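Local coordinates for protein dihydropteroate synthase (Xanthomonas albilineans, PDB 6Q62) that probably catalyses the condensation of 4-aminobenzoate with the diphosphate of 6-hydroxymethyl-7,8-dihydropterin to give 7,8-dihydropteroate, the precursor of folates, at residues T16-R19 with P20-M23; G49-L52 with A53-A57; V76-E79 with L80-V83; I87-L90 with V91-A95. All blocks are in the same frame, centred on the assembly; numbering follows the deposited sequence.

In the fold
The four contacts are all short-range and follow one another along the first third of a TIM-barrel chain. Contact 1 turns the chain from strand 13-16 into barrel strand 21-27; contact 2 closes helix 41-54, which connects that strand to 59-63; contacts 3 and 4 lie at the beginning and end of helix 76-93. Contacts 2 and 4, centres about 12 Å apart, touch where Leu50 packs on Leu90, Gln93 and Thr94, so neighbouring outer helices finish side by side. Contact 1 meets contact 2 through Val22 and Ala57. Contact 3 is centred about 17 Å from contact 4 and 29 Å from contact 1. Together they join early strands and helices of the barrel that holds 6-chloroguanine.

Contact 1: T16-R19 with P20-M23; sequences TLDR and PRVM
Arg21 reaches back over the turn because its chain is folded at the second torsion (chi2 -77°), which swings the guanidinium toward Thr16 and Asp18. Arg19 takes the less usual place for its CG, between its own backbone N and carbonyl carbon (chi1 62°), and from there an extended chain brings its guanidinium over one face of that of Arg21, offset toward the rim. Three things then hold the Arg21 head. NE gives a hydrogen bond to Thr16 O at 2.8 Å; it meets the carbonyl almost end-on, although the oxygen sits well out of the guanidinium plane. NH2 forms a salt bridge with Asp18 OD1, also 2.8 Å, which accepts through its syn lone pair, the two flat groups being nearly coplanar. Outside the turn, NH1 forms a salt bridge with Asp58. The two arginine planes are inclined at 48°, and Arg19 NH2 comes to 3.2 Å from Arg21 NH1, both being donors; the carboxylates of Asp18 and Asp58 beside Arg21 probably offset the like charges. Nearer the backbone, Leu17 CD2 packs against Arg21 CG at 3.6 Å. Pro20 faces helix 265-279, resting on Trp275 and Gln276. This is the connection from the N-terminal hairpin, strands 7-10 and 13-16, into strand 21-27, the first strand of the TIM barrel.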
ATOM      1  N   THR A  16      -9.015  -7.927  19.884  1.00 16.45           N
ATOM      2  CA  THR A  16      -7.660  -7.940  20.446  1.00 16.44           C
ATOM      3  C   THR A  16      -6.736  -7.071  19.609  1.00 18.63           C
ATOM      4  O   THR A  16      -6.533  -7.357  18.428  1.00 18.46           O
ATOM      5  CB  THR A  16      -7.143  -9.386  20.591  1.00 28.11           C
ATOM      6  OG1 THR A  16      -8.159 -10.172  21.219  1.00 28.40           O
ATOM      7  CG2 THR A  16      -5.835  -9.455  21.392  1.00 26.22           C
ATOM      8  N   LEU A  17      -6.180  -6.017  20.217  1.00 15.74           N
ATOM      9  CA  LEU A  17      -5.310  -5.090  19.509  1.00 16.20           C
ATOM     10  C   LEU A  17      -3.840  -5.438  19.706  1.00 19.75           C
ATOM     11  O   LEU A  17      -3.028  -4.593  20.098  1.00 20.18           O
ATOM     12  CB  LEU A  17      -5.628  -3.615  19.850  1.00 16.73           C
ATOM     13  CG  LEU A  17      -7.107  -3.206  19.708  1.00 21.09           C
ATOM     14  CD1 LEU A  17      -7.308  -1.774  20.118  1.00 22.02           C
ATOM     15  CD2 LEU A  17      -7.604  -3.382  18.284  1.00 21.49           C
ATOM     16  N   ASP A  18      -3.506  -6.703  19.430  1.00 17.71           N
ATOM     17  CA  ASP A  18      -2.127  -7.214  19.483  1.00 18.59           C
ATOM     18  C   ASP A  18      -1.392  -6.839  18.166  1.00 21.16           C
ATOM     19  O   ASP A  18      -0.180  -6.996  18.030  1.00 20.39           O
ATOM     20  CB  ASP A  18      -2.138  -8.741  19.714  1.00 21.78           C
ATOM     21  CG  ASP A  18      -2.825  -9.565  18.635  1.00 32.44           C
ATOM     22  OD1 ASP A  18      -3.857  -9.103  18.098  1.00 29.52           O
ATOM     23  OD2 ASP A  18      -2.342 -10.678  18.345  1.00 45.68           O
ATOM     24  N   ARG A  19      -2.160  -6.384  17.187  1.00 15.48           N
ATOM     25  CA  ARG A  19      -1.688  -5.930  15.875  1.00 15.58           C
ATOM     26  C   ARG A  19      -2.767  -4.979  15.312  1.00 18.19           C
ATOM     27  O   ARG A  19      -3.907  -5.023  15.790  1.00 17.08           O
ATOM     28  CB  ARG A  19      -1.446  -7.129  14.905  1.00 17.46           C
ATOM     29  CG  ARG A  19      -2.666  -7.976  14.567  1.00 21.89           C
ATOM     30  CD  ARG A  19      -2.297  -9.120  13.652  1.00 40.54           C
ATOM     31  NE  ARG A  19      -3.341 -10.148  13.597  1.00 61.39           N
ATOM     32  CZ  ARG A  19      -4.170 -10.341  12.572  1.00 81.93           C
ATOM     33  NH1 ARG A  19      -4.096  -9.572  11.492  1.00 73.24           N
ATOM     34  NH2 ARG A  19      -5.075 -11.312  12.615  1.00 68.53           N
ATOM     35  N   PRO A  20      -2.462  -4.132  14.306  1.00 15.18           N
ATOM     36  CA  PRO A  20      -3.517  -3.252  13.758  1.00 13.47           C
ATOM     37  C   PRO A  20      -4.691  -4.042  13.205  1.00 17.71           C
ATOM     38  O   PRO A  20      -4.509  -5.036  12.507  1.00 18.04           O
ATOM     39  CB  PRO A  20      -2.801  -2.467  12.657  1.00 15.34           C
ATOM     40  CG  PRO A  20      -1.360  -2.529  13.042  1.00 21.46           C
ATOM     41  CD  PRO A  20      -1.165  -3.892  13.639  1.00 17.60           C
ATOM     42  N   ARG A  21      -5.896  -3.609  13.558  1.00 12.81           N
ATOM     43  CA  ARG A  21      -7.148  -4.245  13.166  1.00 12.80           C
ATOM     44  C   ARG A  21      -7.908  -3.344  12.200  1.00 14.83           C
ATOM     45  O   ARG A  21      -7.691  -2.127  12.174  1.00 14.42           O
ATOM     46  CB  ARG A  21      -7.984  -4.593  14.412  1.00 13.80           C
ATOM     47  CG  ARG A  21      -7.257  -5.556  15.373  1.00 24.97           C
ATOM     48  CD  ARG A  21      -7.288  -6.983  14.862  1.00 28.98           C
ATOM     49  NE  ARG A  21      -6.517  -7.910  15.693  1.00 24.16           N
ATOM     50  CZ  ARG A  21      -6.438  -9.214  15.457  1.00 41.16           C
ATOM     51  NH1 ARG A  21      -7.111  -9.756  14.451  1.00 33.81           N
ATOM     52  NH2 ARG A  21      -5.715  -9.993  16.249  1.00 27.59           N
ATOM     53  N   VAL A  22      -8.752  -3.954  11.377  1.00  9.75           N
ATOM     54  CA  VAL A  22      -9.475  -3.254  10.327  1.00  8.57           C
ATOM     55  C   VAL A  22     -10.931  -3.100  10.642  1.00 11.20           C
ATOM     56  O   VAL A  22     -11.643  -4.091  10.906  1.00 10.32           O
ATOM     57  CB  VAL A  22      -9.235  -3.935   8.957  1.00 10.76           C
ATOM     58  CG1 VAL A  22     -10.057  -3.278   7.837  1.00 11.22           C
ATOM     59  CG2 VAL A  22      -7.740  -3.915   8.598  1.00 10.25           C
ATOM     60  N   MET A  23     -11.362  -1.838  10.666  1.00  7.13           N
ATOM     61  CA  MET A  23     -12.756  -1.425  10.922  1.00  6.81           C
ATOM     62  C   MET A  23     -13.411  -1.132   9.564  1.00 11.80           C
ATOM     63  O   MET A  23     -13.090  -0.133   8.948  1.00 12.24           O
ATOM     64  CB  MET A  23     -12.802  -0.172  11.816  1.00  8.54           C
ATOM     65  CG  MET A  23     -14.217   0.360  12.054  1.00 11.05           C
ATOM     66  SD  MET A  23     -14.171   2.014  12.823  1.00 14.99           S
ATOM     67  CE  MET A  23     -14.608   1.603  14.515  1.00 14.59           C
TER

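Contact 2: G49-L52 with A53-A57; sequences GLRL and AEEGA
Arg51 and Glu55 run side by side one turn apart, and Arg51 NH1 meets Glu55 OE2 at 2.7 Å in a salt bridge. As a hydrogen bond it is weak, with an angle of 122° at the hydrogen, and the guanidinium and carboxylate planes stand 65° apart although OE2 lies near the guanidinium plane, at its edge. The bend of Arg51 at its third torsion brings NH1 back to the acid. The other carboxylate oxygen, OE1, accepts from the backbone N of Ala266 at the start of helix 265-279, so each oxygen of Glu55 has its own partner.

The main chain is satisfied in the usual helical way first: Ala53 N bonds to Gly49 O, Glu54 N to Leu50 O, and Glu55 N to Arg51 O at 2.9 Å. Then the pattern changes. Gly56, with positive phi (102°), leaves the helix, and its N bonds to Ala53 O at 3.0 Å. Ala57 N turns back to Leu52 O at 3.1 Å in a nearly straight bond, completing the Schellman motif. The apolar side of this closure brings Leu52 CB within 4.4 Å of Ala57 CB, and both residues touch Val265. Leu52 CD2 also lies 3.9 Å from Glu55 OE1.

Glu55 thus carries its charge between a cation on its own helix and an amide of helix 265-279. That pairing would favour the ionised acid and ties the closing turn of helix 41-54 to its neighbour, while the Schellman bonds take up carbonyls at the helix end.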
ATOM      1  N   GLY A  49     -21.948  -5.028   4.659  1.00  9.18           N
ATOM      2  CA  GLY A  49     -21.270  -5.432   5.892  1.00  7.60           C
ATOM      3  C   GLY A  49     -20.871  -6.903   5.844  1.00 10.80           C
ATOM      4  O   GLY A  49     -19.757  -7.249   6.248  1.00 10.52           O
ATOM      5  N   LEU A  50     -21.721  -7.757   5.247  1.00 10.77           N
ATOM      6  CA  LEU A  50     -21.377  -9.190   5.111  1.00 11.40           C
ATOM      7  C   LEU A  50     -20.186  -9.389   4.173  1.00 14.83           C
ATOM      8  O   LEU A  50     -19.305 -10.210   4.464  1.00 14.24           O
ATOM      9  CB  LEU A  50     -22.568 -10.007   4.620  1.00 11.22           C
ATOM     10  CG  LEU A  50     -23.743 -10.158   5.589  1.00 16.51           C
ATOM     11  CD1 LEU A  50     -24.863 -10.948   4.947  1.00 17.17           C
ATOM     12  CD2 LEU A  50     -23.324 -10.810   6.891  1.00 17.66           C
ATOM     13  N   ARG A  51     -20.113  -8.582   3.101  1.00 10.82           N
ATOM     14  CA  ARG A  51     -18.993  -8.623   2.142  1.00 10.49           C
ATOM     15  C   ARG A  51     -17.706  -8.179   2.851  1.00 12.20           C
ATOM     16  O   ARG A  51     -16.671  -8.820   2.699  1.00 12.51           O
ATOM     17  CB  ARG A  51     -19.269  -7.737   0.912  1.00 13.69           C
ATOM     18  CG  ARG A  51     -18.101  -7.747  -0.068  1.00 20.50           C
ATOM     19  CD  ARG A  51     -18.391  -7.159  -1.422  1.00 33.52           C
ATOM     20  NE  ARG A  51     -18.606  -5.713  -1.396  1.00 40.88           N
ATOM     21  CZ  ARG A  51     -17.649  -4.798  -1.531  1.00 58.52           C
ATOM     22  NH1 ARG A  51     -16.385  -5.165  -1.673  1.00 43.61           N
ATOM     23  NH2 ARG A  51     -17.952  -3.511  -1.529  1.00 46.64           N
ATOM     24  N   LEU A  52     -17.782  -7.117   3.680  1.00  9.72           N
ATOM     25  CA  LEU A  52     -16.602  -6.664   4.419  1.00  9.35           C
ATOM     26  C   LEU A  52     -16.119  -7.701   5.436  1.00 12.03           C
ATOM     27  O   LEU A  52     -14.903  -7.867   5.613  1.00  9.36           O
ATOM     28  CB  LEU A  52     -16.838  -5.287   5.062  1.00  9.40           C
ATOM     29  CG  LEU A  52     -17.161  -4.137   4.085  1.00 11.96           C
ATOM     30  CD1 LEU A  52     -17.136  -2.809   4.817  1.00 12.18           C
ATOM     31  CD2 LEU A  52     -16.209  -4.114   2.865  1.00 12.68           C
ATOM     32  N   ALA A  53     -17.051  -8.396   6.115  1.00  9.95           N
ATOM     33  CA  ALA A  53     -16.686  -9.483   7.020  1.00 11.68           C
ATOM     34  C   ALA A  53     -15.957 -10.571   6.201  1.00 14.07           C
ATOM     35  O   ALA A  53     -14.892 -11.003   6.617  1.00 13.99           O
ATOM     36  CB  ALA A  53     -17.913 -10.085   7.680  1.00 12.40           C
ATOM     37  N   GLU A  54     -16.492 -10.958   5.032  1.00 11.30           N
ATOM     38  CA  GLU A  54     -15.834 -11.964   4.170  1.00 12.09           C
ATOM     39  C   GLU A  54     -14.428 -11.524   3.752  1.00 14.70           C
ATOM     40  O   GLU A  54     -13.543 -12.371   3.611  1.00 14.75           O
ATOM     41  CB  GLU A  54     -16.656 -12.216   2.895  1.00 13.70           C
ATOM     42  CG  GLU A  54     -17.965 -12.949   3.082  1.00 24.44           C
ATOM     43  CD  GLU A  54     -18.861 -12.881   1.854  1.00 53.12           C
ATOM     44  OE1 GLU A  54     -18.378 -12.461   0.774  1.00 56.52           O
ATOM     45  OE2 GLU A  54     -20.055 -13.238   1.972  1.00 51.16           O
ATOM     46  N   GLU A  55     -14.218 -10.191   3.546  1.00  9.96           N
ATOM     47  CA  GLU A  55     -12.943  -9.606   3.160  1.00  9.72           C
ATOM     48  C   GLU A  55     -11.946  -9.534   4.313  1.00 13.49           C
ATOM     49  O   GLU A  55     -10.814  -9.134   4.103  1.00 12.58           O
ATOM     50  CB  GLU A  55     -13.144  -8.212   2.547  1.00 11.70           C
ATOM     51  CG  GLU A  55     -13.835  -8.256   1.205  1.00  9.50           C
ATOM     52  CD  GLU A  55     -13.898  -6.935   0.481  1.00 17.29           C
ATOM     53  OE1 GLU A  55     -13.296  -5.951   0.962  1.00 13.56           O
ATOM     54  OE2 GLU A  55     -14.553  -6.889  -0.584  1.00 19.61           O
ATOM     55  N   GLY A  56     -12.373  -9.893   5.525  1.00 10.24           N
ATOM     56  CA  GLY A  56     -11.458  -9.951   6.652  1.00 10.36           C
ATOM     57  C   GLY A  56     -11.502  -8.797   7.628  1.00 12.03           C
ATOM     58  O   GLY A  56     -10.574  -8.646   8.425  1.00  9.99           O
ATOM     59  N   ALA A  57     -12.575  -7.977   7.612  1.00 10.71           N
ATOM     60  CA  ALA A  57     -12.725  -6.895   8.597  1.00  8.85           C
ATOM     61  C   ALA A  57     -12.699  -7.516  10.000  1.00 11.44           C
ATOM     62  O   ALA A  57     -13.160  -8.643  10.157  1.00 11.65           O
ATOM     63  CB  ALA A  57     -14.070  -6.209   8.397  1.00  9.78           C
TER

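Contact 3: V76-E79 with L80-V83; sequences VEEE and LRRV
The guanidinium of Arg81 has the backbone O of Glu77 over the centre of one face, 3.9 Å above its plane, and two carboxylate oxygens at its edge: Glu77 OE2 and Glu78 OE1. NH2 points to Glu77 OE2 at 2.8 Å along an almost straight bond (176°), yet reaches that oxygen from above the carboxylate plane, the two flat groups standing 71° apart. NH1 bonds to Glu78 OE1 at 3.1 Å, meeting it on the anti side but tilted out of the carboxylate plane.

Glu78 is shared. A bend at chi2 (53°) turns its carboxylate so that the second oxygen, OE2, can accept from Arg82 NE at 2.8 Å through its anti lone pair; this oxygen lies near the edge of the Arg82 guanidinium, whose plane stands steeply to that of the carboxylate. Arg82 NH1 is taken up in turn by Gly64 O, in the loop after strand 59-63. Two carboxylates and two guanidinium groups thus alternate, Glu77-Arg81-Glu78-Arg82, from the exposed Glu77 and Arg81 to Arg82, which touches the loops at Val28, Thr29 and Val74.

On another side, Val76 CG2 and Leu80 CD1 lie alongside each other at 4.2 Å, their residues resting on Val107 and Ala110 of helix 105-114. Glu79 takes no part in the network: its OE1 forms a salt bridge with Lys104 and its OE2 a hydrogen bond with Thr102.

The whole is a salt-bridge network with i to i+3 and i to i+4 spacings, on the first turns of an amphipathic outer helix of the TIM barrel.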
ATOM      1  N   VAL A  76     -32.962  12.194  14.478  1.00 15.11           N
ATOM      2  CA  VAL A  76     -32.803  10.984  15.264  1.00 14.44           C
ATOM      3  C   VAL A  76     -33.705   9.831  14.789  1.00 17.39           C
ATOM      4  O   VAL A  76     -33.224   8.717  14.667  1.00 15.78           O
ATOM      5  CB  VAL A  76     -32.899  11.248  16.795  1.00 18.00           C
ATOM      6  CG1 VAL A  76     -34.241  11.856  17.228  1.00 17.77           C
ATOM      7  CG2 VAL A  76     -32.562  10.003  17.590  1.00 17.97           C
ATOM      8  N   GLU A  77     -35.003  10.089  14.509  1.00 12.77           N
ATOM      9  CA  GLU A  77     -35.906   9.012  14.113  1.00 12.01           C
ATOM     10  C   GLU A  77     -35.457   8.351  12.810  1.00 12.66           C
ATOM     11  O   GLU A  77     -35.511   7.120  12.695  1.00 12.42           O
ATOM     12  CB  GLU A  77     -37.332   9.577  13.931  1.00 13.53           C
ATOM     13  CG  GLU A  77     -38.405   8.527  13.890  1.00 26.90           C
ATOM     14  CD  GLU A  77     -39.727   9.169  13.527  1.00 54.55           C
ATOM     15  OE1 GLU A  77     -40.554   9.373  14.444  1.00 61.02           O
ATOM     16  OE2 GLU A  77     -39.922   9.506  12.335  1.00 42.86           O
ATOM     17  N   GLU A  78     -34.981   9.165  11.848  1.00 10.54           N
ATOM     18  CA  GLU A  78     -34.465   8.646  10.575  1.00 11.29           C
ATOM     19  C   GLU A  78     -33.140   7.864  10.801  1.00 13.87           C
ATOM     20  O   GLU A  78     -32.929   6.823  10.183  1.00 13.27           O
ATOM     21  CB  GLU A  78     -34.252   9.796   9.568  1.00 13.08           C
ATOM     22  CG  GLU A  78     -33.778   9.351   8.183  1.00 18.75           C
ATOM     23  CD  GLU A  78     -34.585   8.275   7.469  1.00 30.87           C
ATOM     24  OE1 GLU A  78     -35.822   8.214   7.666  1.00 22.47           O
ATOM     25  OE2 GLU A  78     -33.973   7.492   6.705  1.00 21.10           O
ATOM     26  N   GLU A  79     -32.253   8.375  11.676  1.00 11.63           N
ATOM     27  CA  GLU A  79     -30.985   7.709  11.967  1.00 10.39           C
ATOM     28  C   GLU A  79     -31.278   6.324  12.587  1.00 12.17           C
ATOM     29  O   GLU A  79     -30.649   5.339  12.178  1.00 11.07           O
ATOM     30  CB  GLU A  79     -30.150   8.567  12.921  1.00 10.78           C
ATOM     31  CG  GLU A  79     -28.730   8.045  13.093  1.00 10.05           C
ATOM     32  CD  GLU A  79     -27.873   8.921  13.981  1.00 20.50           C
ATOM     33  OE1 GLU A  79     -28.409   9.929  14.492  1.00 15.80           O
ATOM     34  OE2 GLU A  79     -26.679   8.592  14.190  1.00 17.86           O
ATOM     35  N   LEU A  80     -32.287   6.237  13.497  1.00 11.06           N
ATOM     36  CA  LEU A  80     -32.657   4.945  14.094  1.00 10.42           C
ATOM     37  C   LEU A  80     -33.214   3.994  13.054  1.00 13.85           C
ATOM     38  O   LEU A  80     -32.886   2.806  13.056  1.00 13.55           O
ATOM     39  CB  LEU A  80     -33.696   5.152  15.218  1.00 10.28           C
ATOM     40  CG  LEU A  80     -33.180   5.842  16.481  1.00 15.41           C
ATOM     41  CD1 LEU A  80     -34.372   6.271  17.388  1.00 15.61           C
ATOM     42  CD2 LEU A  80     -32.220   4.913  17.245  1.00 14.64           C
ATOM     43  N   ARG A  81     -34.064   4.517  12.149  1.00 12.16           N
ATOM     44  CA  ARG A  81     -34.688   3.737  11.060  1.00 12.92           C
ATOM     45  C   ARG A  81     -33.608   3.114  10.163  1.00 16.77           C
ATOM     46  O   ARG A  81     -33.802   2.038   9.622  1.00 17.09           O
ATOM     47  CB  ARG A  81     -35.597   4.679  10.241  1.00 12.99           C
ATOM     48  CG  ARG A  81     -36.581   4.070   9.277  1.00 29.14           C
ATOM     49  CD  ARG A  81     -37.487   5.196   8.786  1.00 25.72           C
ATOM     50  NE  ARG A  81     -38.426   5.549   9.843  1.00 25.93           N
ATOM     51  CZ  ARG A  81     -38.658   6.769  10.314  1.00 46.15           C
ATOM     52  NH1 ARG A  81     -38.067   7.829   9.771  1.00 35.51           N
ATOM     53  NH2 ARG A  81     -39.535   6.946  11.285  1.00 34.14           N
ATOM     54  N   ARG A  82     -32.472   3.793  10.021  1.00 12.33           N
ATOM     55  CA  ARG A  82     -31.361   3.284   9.229  1.00 11.28           C
ATOM     56  C   ARG A  82     -30.501   2.289   9.979  1.00 12.94           C
ATOM     57  O   ARG A  82     -30.292   1.197   9.482  1.00 13.21           O
ATOM     58  CB  ARG A  82     -30.478   4.441   8.771  1.00  9.79           C
ATOM     59  CG  ARG A  82     -31.192   5.350   7.780  1.00  9.55           C
ATOM     60  CD  ARG A  82     -30.422   6.634   7.597  1.00 13.28           C
ATOM     61  NE  ARG A  82     -31.126   7.508   6.652  1.00 14.51           N
ATOM     62  CZ  ARG A  82     -30.610   8.615   6.128  1.00 26.66           C
ATOM     63  NH1 ARG A  82     -29.364   8.975   6.413  1.00 20.39           N
ATOM     64  NH2 ARG A  82     -31.320   9.349   5.285  1.00 24.05           N
ATOM     65  N   VAL A  83     -29.953   2.676  11.159  1.00 10.23           N
ATOM     66  CA  VAL A  83     -28.932   1.849  11.804  1.00  9.36           C
ATOM     67  C   VAL A  83     -29.501   0.666  12.577  1.00 12.34           C
ATOM     68  O   VAL A  83     -28.848  -0.375  12.588  1.00 11.25           O
ATOM     69  CB  VAL A  83     -27.904   2.649  12.661  1.00 14.15           C
ATOM     70  CG1 VAL A  83     -27.227   3.728  11.822  1.00 14.39           C
ATOM     71  CG2 VAL A  83     -28.517   3.274  13.928  1.00 14.30           C
TER

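Contact 4: I87-L90 with V91-A95; sequences IERL and VAQTA
Leu90 and Thr94 cross at a slant where helix 76-93, one of the outer helices of the TIM barrel, comes to its C-terminal end. Leu90 CD2 touches Thr94 CG2 at 4.0 Å, and the leucine chain runs on inward to Leu60 and Ile62 of strand 59-63 and to Leu98 of the next strand. One turn of the helix likewise sets Arg89 and Gln93 side by side, pointing the same way: Gln93 NE2 lies 3.8 Å from Arg89 CB, and the amide and guanidinium planes are 50° apart. The pair packs against helix 41-54, Arg89 on Val42 and Val46, and Gln93 on Leu50, which its OE1 touches. Val91 turns CG1 back over the preceding carbonyls, 3.3 Å from Glu88 O.

The backbone bond from Val91 N to Ile87 O is a sound one at 2.8 Å, but those made by the amides of Ala92, Gln93 and Thr94 are weak in this last turn. Leu90 O accepts weakly from both Gln93 and Thr94. Thr94, its OG1 set between its own N and carbonyl carbon (chi1 80°), adds a side-chain bond: OG1 donates to Leu90 O at 3.0 Å, from 39° above the carbonyl plane.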
ATOM      1  N   ILE A  87     -27.976  -3.155  12.368  1.00  9.40           N
ATOM      2  CA  ILE A  87     -27.299  -3.769  13.519  1.00 10.12           C
ATOM      3  C   ILE A  87     -27.987  -5.110  13.873  1.00 12.82           C
ATOM      4  O   ILE A  87     -27.296  -6.101  14.091  1.00 12.45           O
ATOM      5  CB  ILE A  87     -27.286  -2.799  14.730  1.00 11.73           C
ATOM      6  CG1 ILE A  87     -26.376  -1.594  14.418  1.00 12.19           C
ATOM      7  CG2 ILE A  87     -26.820  -3.511  16.016  1.00 11.33           C
ATOM      8  CD1 ILE A  87     -26.593  -0.400  15.285  1.00 14.99           C
ATOM      9  N   GLU A  88     -29.336  -5.138  13.907  1.00 11.35           N
ATOM     10  CA  GLU A  88     -30.067  -6.372  14.278  1.00 12.60           C
ATOM     11  C   GLU A  88     -29.722  -7.521  13.319  1.00 18.54           C
ATOM     12  O   GLU A  88     -29.451  -8.644  13.748  1.00 20.54           O
ATOM     13  CB  GLU A  88     -31.589  -6.125  14.301  1.00 13.80           C
ATOM     14  CG  GLU A  88     -32.014  -5.200  15.435  1.00 18.10           C
ATOM     15  CD  GLU A  88     -33.477  -4.811  15.482  1.00 37.97           C
ATOM     16  OE1 GLU A  88     -34.128  -4.814  14.416  1.00 35.02           O
ATOM     17  OE2 GLU A  88     -33.967  -4.471  16.582  1.00 33.74           O
ATOM     18  N   ARG A  89     -29.660  -7.218  12.022  1.00 15.45           N
ATOM     19  CA  ARG A  89     -29.335  -8.236  11.016  1.00 14.79           C
ATOM     20  C   ARG A  89     -27.867  -8.644  11.058  1.00 18.64           C
ATOM     21  O   ARG A  89     -27.569  -9.839  11.024  1.00 18.42           O
ATOM     22  CB  ARG A  89     -29.749  -7.766   9.619  1.00 13.95           C
ATOM     23  CG  ARG A  89     -31.254  -7.874   9.383  1.00 19.85           C
ATOM     24  CD  ARG A  89     -31.765  -6.780   8.464  1.00 27.72           C
ATOM     25  NE  ARG A  89     -33.196  -6.931   8.140  1.00 29.90           N
ATOM     26  CZ  ARG A  89     -34.205  -6.471   8.880  1.00 44.15           C
ATOM     27  NH1 ARG A  89     -33.967  -5.814  10.006  1.00 28.84           N
ATOM     28  NH2 ARG A  89     -35.458  -6.669   8.499  1.00 41.80           N
ATOM     29  N   LEU A  90     -26.943  -7.667  11.162  1.00 12.87           N
ATOM     30  CA  LEU A  90     -25.513  -7.984  11.213  1.00 12.89           C
ATOM     31  C   LEU A  90     -25.086  -8.716  12.496  1.00 17.23           C
ATOM     32  O   LEU A  90     -24.200  -9.563  12.429  1.00 18.24           O
ATOM     33  CB  LEU A  90     -24.631  -6.735  10.967  1.00 12.02           C
ATOM     34  CG  LEU A  90     -24.622  -6.179   9.537  1.00 14.75           C
ATOM     35  CD1 LEU A  90     -23.836  -4.885   9.475  1.00 13.75           C
ATOM     36  CD2 LEU A  90     -24.040  -7.200   8.510  1.00 16.39           C
ATOM     37  N   VAL A  91     -25.709  -8.422  13.643  1.00 13.69           N
ATOM     38  CA  VAL A  91     -25.357  -9.120  14.891  1.00 14.73           C
ATOM     39  C   VAL A  91     -25.733 -10.620  14.784  1.00 18.50           C
ATOM     40  O   VAL A  91     -24.998 -11.475  15.286  1.00 20.97           O
ATOM     41  CB  VAL A  91     -25.903  -8.405  16.158  1.00 19.82           C
ATOM     42  CG1 VAL A  91     -27.415  -8.563  16.314  1.00 20.61           C
ATOM     43  CG2 VAL A  91     -25.161  -8.867  17.414  1.00 20.74           C
ATOM     44  N   ALA A  92     -26.809 -10.920  14.055  1.00 13.83           N
ATOM     45  CA  ALA A  92     -27.280 -12.292  13.836  1.00 15.51           C
ATOM     46  C   ALA A  92     -26.475 -13.019  12.734  1.00 19.91           C
ATOM     47  O   ALA A  92     -26.422 -14.258  12.724  1.00 19.47           O
ATOM     48  CB  ALA A  92     -28.744 -12.268  13.454  1.00 16.61           C
ATOM     49  N   GLN A  93     -25.890 -12.265  11.775  1.00 15.65           N
ATOM     50  CA  GLN A  93     -25.233 -12.873  10.614  1.00 15.54           C
ATOM     51  C   GLN A  93     -23.705 -12.762  10.570  1.00 19.00           C
ATOM     52  O   GLN A  93     -23.088 -13.250   9.624  1.00 18.26           O
ATOM     53  CB  GLN A  93     -25.850 -12.305   9.333  1.00 16.71           C
ATOM     54  CG  GLN A  93     -27.343 -12.626   9.229  1.00 20.41           C
ATOM     55  CD  GLN A  93     -27.980 -12.010   8.033  1.00 32.27           C
ATOM     56  OE1 GLN A  93     -27.587 -12.293   6.914  1.00 29.82           O
ATOM     57  NE2 GLN A  93     -28.987 -11.175   8.249  1.00 28.76           N
ATOM     58  N   THR A  94     -23.090 -12.131  11.580  1.00 14.93           N
ATOM     59  CA  THR A  94     -21.642 -12.043  11.678  1.00 13.83           C
ATOM     60  C   THR A  94     -21.241 -12.349  13.107  1.00 16.32           C
ATOM     61  O   THR A  94     -22.055 -12.236  14.028  1.00 17.34           O
ATOM     62  CB  THR A  94     -21.069 -10.652  11.258  1.00 20.29           C
ATOM     63  OG1 THR A  94     -21.229  -9.758  12.348  1.00 20.49           O
ATOM     64  CG2 THR A  94     -21.683 -10.078   9.999  1.00 19.03           C
ATOM     65  N   ALA A  95     -19.950 -12.676  13.289  1.00 14.78           N
ATOM     66  CA  ALA A  95     -19.348 -12.942  14.588  1.00 15.08           C
ATOM     67  C   ALA A  95     -18.513 -11.735  15.016  1.00 19.80           C
ATOM     68  O   ALA A  95     -17.905 -11.755  16.087  1.00 21.34           O
ATOM     69  CB  ALA A  95     -18.464 -14.186  14.487  1.00 16.09           C
TER